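Sugar ABC transporter substrate-binding protein, BlMnBP1 (Bifidobacterium animalis subsp. lactis ATCC 27673, PDB 6I5R) binds beta-manno-oligosaccharides, here mannobiose, and probably delivers them to an ABC transporter for uptake into the cell. Local coordinates at residues Y191-E196 and Y260-W265; M200-D204 and V243-L247; T149-N155 and A278-A284. All blocks are in the same frame, centred on the assembly; numbering follows the deposited sequence.

Overall arrangement
The three contacts lie close together in the part of the protein that holds one wall of the sugar site. Contact 3 is the strand pairing of segments 149-155 and 278-284 in the sheet. The loops of contact 1 touch it, although the centres are about 15 Å apart, where Y191 N probably hydrogen-bonds to T279 O at 3.1 Å. Contact 2, helical packing about 12 Å from contact 3 between centres, meets the sheet as W203 CZ2 lies 3.5 Å from V281 CG2. M200 ties contacts 1 and 2, whose centres are about 14 Å apart: its CG lies 3.6 Å from F194 O. Only contact 1 contributes a residue of the glycan pocket, W265.

Contact 1: residues Y191-E196 and Y260-W265; sequences YTNFVE and YSTTDW. With ZN (zinc ion), chain L; BMA (beta-D-mannopyranose), chain B.
V195 and T263 form one of two direct hydrogen bonds between these loops: V195 N donates to T263 OG1 at 3.0 Å, nearly straight (163° at the hydrogen). With OG1 held between its own backbone N and carbonyl carbon (chi1 61°), T263 turns the hydroxyl to the type I turn N193-E196 and CG2 to the Y191 ring. In the second bond D264 N donates to Y191 OH at 2.9 Å, arriving at the ring edge near its plane. Threonine and tyrosine fit here because a hydroxyl can accept from an amide and still hold water: one water joins Y191 OH to D264 O, another N193 OD1 to T263 OG1. A third accepts from W265 N and donates to E196 OE2. The other carboxylate oxygen, E196 OE1, binds the zinc ion at 2.2 Å and also accepts from NE1 of W198, a pocket residue. N193 takes a left-handed backbone conformation, which asparagine tolerates well, and its ND2 meets the edge of the W265 indole, 3.4 Å from CE3. Farther along that ring, W265 NE1 donates to O2 of the bound mannose at 3.1 Å and more weakly to its O5, while Q289, E266 and K269 grip the same sugar. At the far end F194 and Y260 form an edge-to-face pair, with centroids 4.6 Å apart and planes at 51°; Y260 CD1 sits over the centre of the F194 face, and V415 of helix 409-420 touches both side chains. The chemistry thus grades from an edge-to-face aromatic pair, through hydroxyl-amide bonds and bridging waters, to the indole that meets the sugar; because E196 reaches zinc, W198 and W265's water together, it links the metal to two tryptophans of the pocket.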
loop_
_atom_site.group_PDB
_atom_site.type_symbol
_atom_site.label_atom_id
_atom_site.label_comp_id
_atom_site.label_asym_id
_atom_site.label_seq_id
_atom_site.Cartn_x
_atom_site.Cartn_y
_atom_site.Cartn_z
ATOM N N TYR A 191 -16.366 7.950 -0.244
ATOM C CA TYR A 191 -16.440 7.395 -1.585
ATOM C C TYR A 191 -15.673 6.090 -1.582
ATOM O O TYR A 191 -14.506 6.063 -1.188
ATOM C CB TYR A 191 -15.848 8.363 -2.601
ATOM C CG TYR A 191 -16.152 8.055 -4.033
ATOM C CD1 TYR A 191 -17.327 8.475 -4.612
ATOM C CD2 TYR A 191 -15.241 7.379 -4.820
ATOM C CE1 TYR A 191 -17.605 8.216 -5.939
ATOM C CE2 TYR A 191 -15.504 7.126 -6.142
ATOM C CZ TYR A 191 -16.692 7.537 -6.704
ATOM O OH TYR A 191 -16.956 7.300 -8.034
ATOM N N THR A 192 -16.324 5.011 -2.001
ATOM C CA THR A 192 -15.723 3.715 -1.778
ATOM C C THR A 192 -14.724 3.324 -2.856
ATOM O O THR A 192 -13.865 2.502 -2.574
ATOM C CB THR A 192 -16.763 2.589 -1.735
ATOM O OG1 THR A 192 -17.427 2.526 -3.006
ATOM C CG2 THR A 192 -17.757 2.792 -0.639
ATOM N N ASN A 193 -14.833 3.880 -4.069
ATOM C CA ASN A 193 -14.085 3.389 -5.232
ATOM C C ASN A 193 -14.218 1.875 -5.338
ATOM O O ASN A 193 -13.268 1.162 -5.655
ATOM C CB ASN A 193 -12.621 3.814 -5.183
ATOM C CG ASN A 193 -12.393 5.156 -5.866
ATOM O OD1 ASN A 193 -12.748 5.319 -7.025
ATOM N ND2 ASN A 193 -11.836 6.125 -5.135
ATOM N N PHE A 194 -15.439 1.405 -5.105
ATOM C CA PHE A 194 -15.767 -0.012 -5.186
ATOM C C PHE A 194 -15.188 -0.660 -6.441
ATOM O O PHE A 194 -14.716 -1.798 -6.397
ATOM C CB PHE A 194 -17.304 -0.144 -5.146
ATOM C CG PHE A 194 -17.822 -1.523 -5.380
ATOM C CD1 PHE A 194 -18.050 -1.986 -6.680
ATOM C CD2 PHE A 194 -18.138 -2.348 -4.315
ATOM C CE1 PHE A 194 -18.546 -3.257 -6.893
ATOM C CE2 PHE A 194 -18.635 -3.619 -4.530
ATOM C CZ PHE A 194 -18.837 -4.067 -5.836
ATOM N N VAL A 195 -15.193 0.055 -7.567
ATOM C CA VAL A 195 -14.891 -0.627 -8.822
ATOM C C VAL A 195 -13.413 -1.003 -8.903
ATOM O O VAL A 195 -13.055 -1.961 -9.593
ATOM C CB VAL A 195 -15.324 0.223 -10.036
ATOM C CG1 VAL A 195 -14.600 -0.192 -11.338
ATOM C CG2 VAL A 195 -16.832 0.122 -10.234
ATOM N N GLU A 196 -12.539 -0.269 -8.226
ATOM C CA GLU A 196 -11.114 -0.583 -8.216
ATOM C C GLU A 196 -10.848 -1.649 -7.157
ATOM O O GLU A 196 -10.970 -1.399 -5.950
ATOM C CB GLU A 196 -10.283 0.665 -7.949
ATOM C CG GLU A 196 -10.415 1.762 -8.964
ATOM C CD GLU A 196 -9.962 1.364 -10.367
ATOM O OE1 GLU A 196 -8.859 0.808 -10.546
ATOM O OE2 GLU A 196 -10.725 1.629 -11.306
ATOM N N TYR A 260 -22.444 2.150 -5.929
ATOM C CA TYR A 260 -21.098 1.620 -5.841
ATOM C C TYR A 260 -20.660 0.906 -7.116
ATOM O O TYR A 260 -19.467 0.815 -7.358
ATOM C CB TYR A 260 -20.998 0.683 -4.634
ATOM C CG TYR A 260 -21.881 -0.531 -4.703
ATOM C CD1 TYR A 260 -21.567 -1.599 -5.527
ATOM C CD2 TYR A 260 -23.032 -0.626 -3.930
ATOM C CE1 TYR A 260 -22.366 -2.710 -5.593
ATOM C CE2 TYR A 260 -23.850 -1.751 -4.006
ATOM C CZ TYR A 260 -23.505 -2.780 -4.846
ATOM O OH TYR A 260 -24.291 -3.915 -4.925
ATOM N N SER A 261 -21.579 0.428 -7.951
ATOM C CA SER A 261 -21.158 -0.387 -9.085
ATOM C C SER A 261 -20.574 0.451 -10.211
ATOM O O SER A 261 -19.995 -0.108 -11.149
ATOM C CB SER A 261 -22.331 -1.223 -9.616
ATOM O OG SER A 261 -23.246 -0.398 -10.308
ATOM N N THR A 262 -20.667 1.771 -10.126
ATOM C CA THR A 262 -20.183 2.620 -11.194
ATOM C C THR A 262 -19.257 3.720 -10.679
ATOM O O THR A 262 -19.124 4.763 -11.315
ATOM C CB THR A 262 -21.357 3.229 -11.968
ATOM O OG1 THR A 262 -22.066 4.145 -11.131
ATOM C CG2 THR A 262 -22.317 2.171 -12.435
ATOM N N THR A 263 -18.577 3.501 -9.554
ATOM C CA THR A 263 -17.584 4.480 -9.137
ATOM C C THR A 263 -16.484 4.612 -10.184
ATOM O O THR A 263 -16.234 3.703 -10.988
ATOM C CB THR A 263 -16.941 4.105 -7.804
ATOM O OG1 THR A 263 -16.260 2.857 -7.903
ATOM C CG2 THR A 263 -18.005 4.050 -6.725
ATOM N N ASP A 264 -15.786 5.745 -10.142
ATOM C CA ASP A 264 -14.697 5.984 -11.078
ATOM C C ASP A 264 -13.510 6.645 -10.390
ATOM O O ASP A 264 -13.605 7.776 -9.905
ATOM C CB ASP A 264 -15.168 6.832 -12.253
ATOM C CG ASP A 264 -14.062 7.092 -13.233
ATOM O OD1 ASP A 264 -13.617 6.122 -13.902
ATOM O OD2 ASP A 264 -13.600 8.246 -13.294
ATOM N N TRP A 265 -12.373 5.950 -10.425
ATOM C CA TRP A 265 -11.193 6.362 -9.674
ATOM C C TRP A 265 -10.653 7.708 -10.144
ATOM O O TRP A 265 -10.418 8.609 -9.327
ATOM C CB TRP A 265 -10.131 5.271 -9.795
ATOM C CG TRP A 265 -8.779 5.703 -9.400
ATOM C CD1 TRP A 265 -7.685 5.701 -10.190
ATOM C CD2 TRP A 265 -8.363 6.247 -8.133
ATOM N NE1 TRP A 265 -6.600 6.171 -9.504
ATOM C CE2 TRP A 265 -6.986 6.505 -8.232
ATOM C CE3 TRP A 265 -9.015 6.515 -6.922
ATOM C CZ2 TRP A 265 -6.230 7.037 -7.173
ATOM C CZ3 TRP A 265 -8.251 7.041 -5.847
ATOM C CH2 TRP A 265 -6.877 7.296 -5.993
HETATM ZN ZN ZN L . -8.337 -0.433 -12.309
HETATM C C1 BMA B . -3.257 5.797 -11.593
HETATM C C2 BMA B . -2.600 6.289 -10.279
HETATM C C3 BMA B . -2.176 5.085 -9.448
HETATM C C4 BMA B . -3.266 4.047 -9.391
HETATM C C5 BMA B . -3.798 3.723 -10.794
HETATM C C6 BMA B . -4.868 2.660 -10.764
HETATM O O1 BMA B . -3.737 6.967 -12.172
HETATM O O2 BMA B . -3.632 6.987 -9.511
HETATM O O3 BMA B . -1.805 5.452 -8.164
HETATM O O4 BMA B . -2.768 2.840 -8.811
HETATM O O5 BMA B . -4.295 4.919 -11.374
HETATM O O6 BMA B . -4.970 2.174 -12.108
HETATM O O HOH W 1 -16.082 9.574 -9.423
HETATM O O HOH W 2 -13.607 3.243 -8.565
HETATM O O HOH W 3 -12.752 3.293 -11.267
HETATM O O HOH W 4 -10.652 -0.226 -13.292
HETATM O O HOH W 5 -7.196 0.616 -12.956
HETATM O O HOH W 6 -7.034 -1.282 -11.400
HETATM O O HOH W 7 -8.642 -2.034 -13.498
#

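Contact 2: residues M200-D204 and V243-L247; sequences MGAWD and VYKTL
W203 and L247 are the centre of a buried packing between helices: W203 stands on a 3-10 turn that follows helix 197-201, and its indole lies against one side of helix 239-252, within the alpha/beta framework of this solute-binding protein. L247 makes a CH-pi contact, with CB over one face of the six-membered ring, 3.6 Å from its centroid and 11° off the normal. L247 CG is anti to the backbone N (chi1 174°), which carries CD1 along the same indole to 3.7 Å from W203 CZ2. At the ring's edge, near its plane, T246 CG2 approaches W203 CZ3 at 4.0 Å; the threonine suits this spot because its OG1 is bonded back to A242 O, leaving the methyl for the indole. One turn earlier, V243 CG1 lies 3.9 Å from W203 CE3. A broad, flat tryptophan can thus touch V243 and, three and four residues farther along the same side of the helix, T246 and L247, through a methyl or methylene group of each.

Beyond the indole, a polar tie joins the same pieces. Y244 OH donates to D204 OD1 at 2.8 Å, meeting it from above the carboxylate, 46° out of its plane. The carboxylate is positioned by its other oxygen, OD2, which forms a salt bridge with K410 and accepts from N404 N; these partners would probably keep buried D204 ionised. The Y244 ring is itself packed edge-to-face with W432. At the opening of the 200-204 segment, flexible M200 bends its chain so that its CE methyl reaches L247 CD2 at 4.1 Å.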
loop_
_atom_site.group_PDB
_atom_site.type_symbol
_atom_site.label_atom_id
_atom_site.label_comp_id
_atom_site.label_asym_id
_atom_site.label_seq_id
_atom_site.Cartn_x
_atom_site.Cartn_y
_atom_site.Cartn_z
ATOM N N MET A 200 -10.511 -1.276 -2.838
ATOM C CA MET A 200 -11.234 -2.023 -1.819
ATOM C C MET A 200 -10.283 -2.859 -0.944
ATOM O O MET A 200 -10.446 -2.924 0.286
ATOM C CB MET A 200 -12.287 -2.910 -2.457
ATOM C CG MET A 200 -13.407 -2.117 -3.111
ATOM S SD MET A 200 -14.851 -2.004 -2.027
ATOM C CE MET A 200 -14.420 -0.620 -0.953
ATOM N N GLY A 201 -9.283 -3.463 -1.604
ATOM C CA GLY A 201 -8.302 -4.241 -0.862
ATOM C C GLY A 201 -7.504 -3.412 0.133
ATOM O O GLY A 201 -6.957 -3.959 1.097
ATOM N N ALA A 202 -7.386 -2.103 -0.111
ATOM C CA ALA A 202 -6.652 -1.206 0.779
ATOM C C ALA A 202 -7.186 -1.229 2.202
ATOM O O ALA A 202 -6.438 -0.943 3.146
ATOM C CB ALA A 202 -6.697 0.222 0.216
ATOM N N TRP A 203 -8.459 -1.597 2.390
ATOM C CA TRP A 203 -8.976 -1.653 3.748
ATOM C C TRP A 203 -8.199 -2.635 4.617
ATOM O O TRP A 203 -8.159 -2.468 5.841
ATOM C CB TRP A 203 -10.466 -1.994 3.717
ATOM C CG TRP A 203 -11.281 -0.809 3.332
ATOM C CD1 TRP A 203 -11.484 -0.329 2.073
ATOM C CD2 TRP A 203 -11.970 0.074 4.224
ATOM N NE1 TRP A 203 -12.285 0.801 2.122
ATOM C CE2 TRP A 203 -12.592 1.063 3.434
ATOM C CE3 TRP A 203 -12.122 0.125 5.617
ATOM C CZ2 TRP A 203 -13.351 2.096 3.996
ATOM C CZ3 TRP A 203 -12.884 1.142 6.165
ATOM C CH2 TRP A 203 -13.475 2.120 5.356
ATOM N N ASP A 204 -7.535 -3.629 4.014
ATOM C CA ASP A 204 -6.717 -4.552 4.785
ATOM C C ASP A 204 -5.484 -3.873 5.369
ATOM O O ASP A 204 -4.825 -4.445 6.239
ATOM C CB ASP A 204 -6.246 -5.729 3.921
ATOM C CG ASP A 204 -7.370 -6.702 3.529
ATOM O OD1 ASP A 204 -8.494 -6.608 4.055
ATOM O OD2 ASP A 204 -7.110 -7.587 2.688
ATOM N N VAL A 243 -12.392 -2.069 11.812
ATOM C CA VAL A 243 -12.065 -1.485 10.520
ATOM C C VAL A 243 -13.121 -1.849 9.499
ATOM O O VAL A 243 -13.681 -0.987 8.817
ATOM C CB VAL A 243 -10.675 -1.959 10.067
ATOM C CG1 VAL A 243 -10.362 -1.487 8.647
ATOM C CG2 VAL A 243 -9.620 -1.497 11.037
ATOM N N TYR A 244 -13.399 -3.140 9.371
ATOM C CA TYR A 244 -14.363 -3.586 8.379
ATOM C C TYR A 244 -15.760 -3.106 8.702
ATOM O O TYR A 244 -16.530 -2.837 7.784
ATOM C CB TYR A 244 -14.346 -5.107 8.276
ATOM C CG TYR A 244 -12.995 -5.651 7.829
ATOM C CD1 TYR A 244 -12.454 -5.284 6.607
ATOM C CD2 TYR A 244 -12.267 -6.491 8.636
ATOM C CE1 TYR A 244 -11.223 -5.764 6.207
ATOM C CE2 TYR A 244 -11.036 -6.960 8.251
ATOM C CZ TYR A 244 -10.532 -6.611 7.028
ATOM O OH TYR A 244 -9.298 -7.123 6.650
ATOM N N LYS A 245 -16.098 -3.002 9.992
ATOM C CA LYS A 245 -17.391 -2.444 10.370
ATOM C C LYS A 245 -17.472 -0.957 10.033
ATOM O O LYS A 245 -18.562 -0.434 9.813
ATOM C CB LYS A 245 -17.639 -2.666 11.861
ATOM C CG LYS A 245 -18.949 -2.082 12.386
ATOM C CD LYS A 245 -19.122 -2.498 13.846
ATOM C CE LYS A 245 -20.601 -2.421 14.304
ATOM N NZ LYS A 245 -21.081 -1.011 14.297
ATOM N N THR A 246 -16.347 -0.256 10.026
ATOM C CA THR A 246 -16.369 1.129 9.564
ATOM C C THR A 246 -16.890 1.213 8.140
ATOM O O THR A 246 -17.771 2.024 7.828
ATOM C CB THR A 246 -14.972 1.732 9.657
ATOM O OG1 THR A 246 -14.584 1.842 11.036
ATOM C CG2 THR A 246 -14.955 3.107 9.003
ATOM N N LEU A 247 -16.343 0.389 7.248
ATOM C CA LEU A 247 -16.827 0.396 5.872
ATOM C C LEU A 247 -18.280 -0.057 5.816
ATOM O O LEU A 247 -19.113 0.572 5.156
ATOM C CB LEU A 247 -15.965 -0.503 4.994
ATOM C CG LEU A 247 -16.474 -0.678 3.574
ATOM C CD1 LEU A 247 -16.490 0.604 2.809
ATOM C CD2 LEU A 247 -15.563 -1.690 2.864
#

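Contact 3: residues T149-N155 and A278-A284; sequences TAGIVYN and ATMVLGA
Two neighbouring strands of the sheet, 149-155 and 278-283, run antiparallel here, their axes 4.7 Å apart at closest approach. V153 and M280 are a hydrogen-bonded pair: V153 N donates to M280 O and M280 N to V153 O, both at 2.9 Å. N155 N to A278 O (3.0 Å) and A284 N to T149 O (2.9 Å) hold the two ends of segments 149-155 and 278-284, while the L282 N to G151 O bond between them is weak and bent. At G283 the absence of a side chain lets T149 O come within 3.2 Å of its CA. I152, Y154, T279 and V281 point to one face of the sheet; beta-branched isoleucine and valine suit an extended backbone, and I152 CD1 packs on V281 CG2 at 4.0 Å. With CG1 anti to the carbonyl carbon (chi1 -62°), I152 sends CG2 across to T279 CB. On the other face V153, M280 and L282 all touch M290 of helix 286-291, and L282 also meets W265. Strand 278-283 itself runs parallel to 188-190; 149-155, antiparallel to 278-283 on one flank and to 300-304 on the other, is consistent with the single reversed strand set among parallel ones in type II periplasmic-binding-protein folds.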
loop_
_atom_site.group_PDB
_atom_site.type_symbol
_atom_site.label_atom_id
_atom_site.label_comp_id
_atom_site.label_asym_id
_atom_site.label_seq_id
_atom_site.Cartn_x
_atom_site.Cartn_y
_atom_site.Cartn_z
ATOM N N THR A 149 1.962 5.543 4.764
ATOM C CA THR A 149 1.083 5.131 5.839
ATOM C C THR A 149 -0.319 4.973 5.277
ATOM O O THR A 149 -0.607 5.382 4.146
ATOM C CB THR A 149 1.076 6.146 6.967
ATOM O OG1 THR A 149 0.868 7.436 6.392
ATOM C CG2 THR A 149 2.397 6.091 7.733
ATOM N N ALA A 150 -1.177 4.315 6.049
ATOM C CA ALA A 150 -2.569 4.135 5.668
ATOM C C ALA A 150 -3.374 5.057 6.581
ATOM O O ALA A 150 -3.230 5.017 7.806
ATOM C CB ALA A 150 -2.992 2.667 5.766
ATOM N N GLY A 151 -4.155 5.918 5.978
ATOM C CA GLY A 151 -4.901 6.926 6.710
ATOM C C GLY A 151 -6.132 7.238 5.934
ATOM O O GLY A 151 -6.657 6.402 5.194
ATOM N N ILE A 152 -6.647 8.449 6.115
ATOM C CA ILE A 152 -7.817 8.870 5.362
ATOM C C ILE A 152 -7.527 10.209 4.712
ATOM O O ILE A 152 -7.117 11.159 5.383
ATOM C CB ILE A 152 -9.082 8.941 6.240
ATOM C CG1 ILE A 152 -9.393 7.525 6.778
ATOM C CG2 ILE A 152 -10.240 9.505 5.425
ATOM C CD1 ILE A 152 -10.690 7.412 7.551
ATOM N N VAL A 153 -7.748 10.280 3.411
ATOM C CA VAL A 153 -7.696 11.552 2.705
ATOM C C VAL A 153 -9.045 12.235 2.845
ATOM O O VAL A 153 -10.087 11.609 2.632
ATOM C CB VAL A 153 -7.342 11.350 1.217
ATOM C CG1 VAL A 153 -7.214 12.714 0.486
ATOM C CG2 VAL A 153 -6.094 10.563 1.073
ATOM N N TYR A 154 -9.031 13.531 3.171
ATOM C CA TYR A 154 -10.273 14.211 3.497
ATOM C C TYR A 154 -10.198 15.644 3.012
ATOM O O TYR A 154 -9.120 16.189 2.770
ATOM C CB TYR A 154 -10.572 14.127 5.000
ATOM C CG TYR A 154 -9.796 15.048 5.907
ATOM C CD1 TYR A 154 -8.504 14.744 6.312
ATOM C CD2 TYR A 154 -10.385 16.187 6.406
ATOM C CE1 TYR A 154 -7.820 15.579 7.168
ATOM C CE2 TYR A 154 -9.725 17.020 7.250
ATOM C CZ TYR A 154 -8.446 16.743 7.623
ATOM O OH TYR A 154 -7.820 17.641 8.496
ATOM N N ASN A 155 -11.363 16.217 2.791
ATOM C CA ASN A 155 -11.464 17.592 2.325
ATOM C C ASN A 155 -11.776 18.487 3.524
ATOM O O ASN A 155 -12.867 18.408 4.096
ATOM C CB ASN A 155 -12.527 17.728 1.242
ATOM C CG ASN A 155 -12.591 19.140 0.685
ATOM O OD1 ASN A 155 -12.786 20.084 1.436
ATOM N ND2 ASN A 155 -12.393 19.289 -0.634
ATOM N N ALA A 278 -16.029 13.841 0.533
ATOM C CA ALA A 278 -15.434 14.307 1.783
ATOM C C ALA A 278 -14.273 13.437 2.258
ATOM O O ALA A 278 -13.275 13.959 2.764
ATOM C CB ALA A 278 -16.484 14.366 2.892
ATOM N N THR A 279 -14.390 12.113 2.141
ATOM C CA THR A 279 -13.309 11.236 2.568
ATOM C C THR A 279 -13.115 10.056 1.623
ATOM O O THR A 279 -14.049 9.587 0.973
ATOM C CB THR A 279 -13.539 10.682 3.975
ATOM O OG1 THR A 279 -14.638 9.769 3.964
ATOM C CG2 THR A 279 -13.835 11.802 4.967
ATOM N N MET A 280 -11.871 9.598 1.565
ATOM C CA MET A 280 -11.513 8.348 0.910
ATOM C C MET A 280 -10.456 7.658 1.753
ATOM O O MET A 280 -9.507 8.302 2.196
ATOM C CB MET A 280 -10.997 8.593 -0.520
ATOM C CG MET A 280 -12.117 8.963 -1.470
ATOM S SD MET A 280 -11.646 8.893 -3.200
ATOM C CE MET A 280 -11.042 10.558 -3.460
ATOM N N VAL A 281 -10.618 6.355 1.973
ATOM C CA VAL A 281 -9.727 5.601 2.841
ATOM C C VAL A 281 -8.601 5.105 1.941
ATOM O O VAL A 281 -8.734 4.107 1.242
ATOM C CB VAL A 281 -10.471 4.475 3.551
ATOM C CG1 VAL A 281 -9.513 3.627 4.396
ATOM C CG2 VAL A 281 -11.571 5.078 4.422
ATOM N N LEU A 282 -7.509 5.854 1.919
ATOM C CA LEU A 282 -6.400 5.589 1.007
ATOM C C LEU A 282 -5.104 5.891 1.727
ATOM O O LEU A 282 -5.079 6.654 2.682
ATOM C CB LEU A 282 -6.475 6.439 -0.251
ATOM C CG LEU A 282 -7.704 6.232 -1.122
ATOM C CD1 LEU A 282 -7.944 7.453 -1.996
ATOM C CD2 LEU A 282 -7.519 4.999 -1.955
ATOM N N GLY A 283 -4.028 5.315 1.243
ATOM C CA GLY A 283 -2.746 5.602 1.835
ATOM C C GLY A 283 -2.241 6.983 1.445
ATOM O O GLY A 283 -2.792 7.652 0.576
ATOM N N ALA A 284 -1.153 7.378 2.112
ATOM C CA ALA A 284 -0.606 8.727 1.981
ATOM C C ALA A 284 -0.166 9.050 0.564
ATOM O O ALA A 284 -0.089 10.230 0.200
ATOM C CB ALA A 284 0.571 8.893 2.952
#